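Local coordinates for octenoyl-coa reductase/carboxylase (Streptomyces sp., PDB 4A0S), which catalyses the NADPH-dependent reductive carboxylation of 2-octenoyl-CoA, supplying an extender unit for cinnabaramide polyketide biosynthesis, at the interface of chains A and B. Coordinates in Å, arbitrary orientation; residue numbers count along the deposited sequence, not the author numbering. Chains: chain A/B, Octenoyl-coa reductase/carboxylase.

The interface of chains A and B. Residues chain A 347, 350-351, 355; chain B 334, 357-359.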
loop_
_atom_site.group_PDB
_atom_site.type_symbol
_atom_site.label_atom_id
_atom_site.label_comp_id
_atom_site.label_asym_id
_atom_site.label_seq_id
_atom_site.Cartn_x
_atom_site.Cartn_y
_atom_site.Cartn_z
ATOM N N ASN A 347 15.597 14.935 -12.792
ATOM C CA ASN A 347 14.711 13.780 -12.803
ATOM C C ASN A 347 15.456 12.468 -12.894
ATOM O O ASN A 347 14.915 11.425 -12.547
ATOM C CB ASN A 347 13.682 13.870 -13.926
ATOM C CG ASN A 347 12.550 12.854 -13.754
ATOM O OD1 ASN A 347 12.006 12.682 -12.655
ATOM N ND2 ASN A 347 12.204 12.172 -14.833
ATOM N N LEU A 350 15.403 10.979 -9.744
ATOM C CA LEU A 350 14.095 10.487 -9.380
ATOM C C LEU A 350 13.788 9.128 -10.008
ATOM O O LEU A 350 13.496 8.167 -9.295
ATOM C CB LEU A 350 13.013 11.486 -9.750
ATOM C CG LEU A 350 11.718 11.148 -9.022
ATOM C CD1 LEU A 350 11.845 11.596 -7.566
ATOM C CD2 LEU A 350 10.608 11.875 -9.686
ATOM N N TRP A 351 13.839 9.042 -11.333
ATOM C CA TRP A 351 13.423 7.802 -11.985
ATOM C C TRP A 351 14.500 6.724 -11.929
ATOM O O TRP A 351 14.198 5.563 -11.679
ATOM C CB TRP A 351 12.953 8.041 -13.419
ATOM C CG TRP A 351 13.974 7.717 -14.479
ATOM C CD1 TRP A 351 14.414 6.468 -14.855
ATOM C CD2 TRP A 351 14.671 8.647 -15.304
ATOM N NE1 TRP A 351 15.353 6.574 -15.847
ATOM C CE2 TRP A 351 15.523 7.898 -16.151
ATOM C CE3 TRP A 351 14.653 10.042 -15.423
ATOM C CZ2 TRP A 351 16.351 8.502 -17.095
ATOM C CZ3 TRP A 351 15.472 10.636 -16.371
ATOM C CH2 TRP A 351 16.315 9.867 -17.189
ATOM N N LYS A 355 12.919 6.915 -6.951
ATOM C CA LYS A 355 12.485 7.712 -5.813
ATOM C C LYS A 355 11.063 8.229 -6.039
ATOM O O LYS A 355 10.574 8.258 -7.166
ATOM C CB LYS A 355 13.437 8.883 -5.598
ATOM C CG LYS A 355 14.897 8.456 -5.555
ATOM C CD LYS A 355 15.782 9.589 -5.093
ATOM C CE LYS A 355 17.259 9.238 -5.270
ATOM N NZ LYS A 355 18.109 10.362 -4.771
ATOM N N THR B 334 7.020 8.716 -13.704
ATOM C CA THR B 334 7.991 9.137 -14.687
ATOM C C THR B 334 9.087 8.101 -14.710
ATOM O O THR B 334 9.499 7.616 -13.662
ATOM C CB THR B 334 8.587 10.526 -14.352
ATOM O OG1 THR B 334 9.637 10.802 -15.275
ATOM C CG2 THR B 334 9.178 10.570 -12.923
ATOM N N ILE B 357 4.641 12.142 -7.379
ATOM C CA ILE B 357 5.459 11.810 -8.505
ATOM C C ILE B 357 6.197 10.552 -8.134
ATOM O O ILE B 357 6.957 10.526 -7.170
ATOM C CB ILE B 357 6.426 12.931 -8.872
ATOM C CG1 ILE B 357 5.611 14.204 -9.163
ATOM C CG2 ILE B 357 7.235 12.530 -10.072
ATOM C CD1 ILE B 357 6.392 15.466 -8.920
ATOM N N VAL B 358 5.933 9.510 -8.900
ATOM C CA VAL B 358 6.576 8.229 -8.705
ATOM C C VAL B 358 7.622 8.044 -9.787
ATOM O O VAL B 358 7.308 7.980 -10.974
ATOM C CB VAL B 358 5.558 7.086 -8.743
ATOM C CG1 VAL B 358 6.249 5.743 -8.554
ATOM C CG2 VAL B 358 4.512 7.288 -7.660
ATOM N N GLY B 359 8.868 7.998 -9.344
ATOM C CA GLY B 359 9.983 7.736 -10.203
ATOM C C GLY B 359 9.923 6.243 -10.413
ATOM O O GLY B 359 9.803 5.472 -9.453
#
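A:Leu350 and B:Ile357 meet at the subunit boundary in a small worked example of how a homo-oligomer joins a helix of one copy to two strands of another. Followed outward, A:Leu350 leaves its helix through CB, with CG anti to the backbone N (chi1 -164°), which carries the branch point to 4.0 Å from CA of B:Gly359. Beyond it, CD2 does the reaching: it presses on CG2 of B:Ile357 at 3.5 Å, a tight fit, and lies 3.8 Å from the methyl CG2 of B:Thr334. The leucine crosses both side chains at about a right angle, and CD2 bears on residues of two adjacent strands.

Polar bonds flank this small apolar contact. The amide ND2 of A:Asn347 donates to the hydroxyl OG1 of B:Thr334 at 2.9 Å. The bond is fairly straight (151° at the hydrogen), with the acceptor tilted 17° from the amide plane. OD1 packs 3.5 Å from the threonine methyl CG2. Within chain A, the asparagine's CG lies in plane at the edge of the A:Trp351 indole, a contact that may steady the amide; CB of this tryptophan meets the carbonyl O of B:Thr334. On the other flank, the backbone N of B:Gly359 donates to the carbonyl O of A:Lys355 at 2.8 Å.

The site pairs helix 347-352 and the following loop of chain A with strands 331-334 and 356-359 of chain B, all in the Rossmann-type, cofactor-binding half of this medium-chain dehydrogenase/reductase, within the homotetramer's two-fold interface.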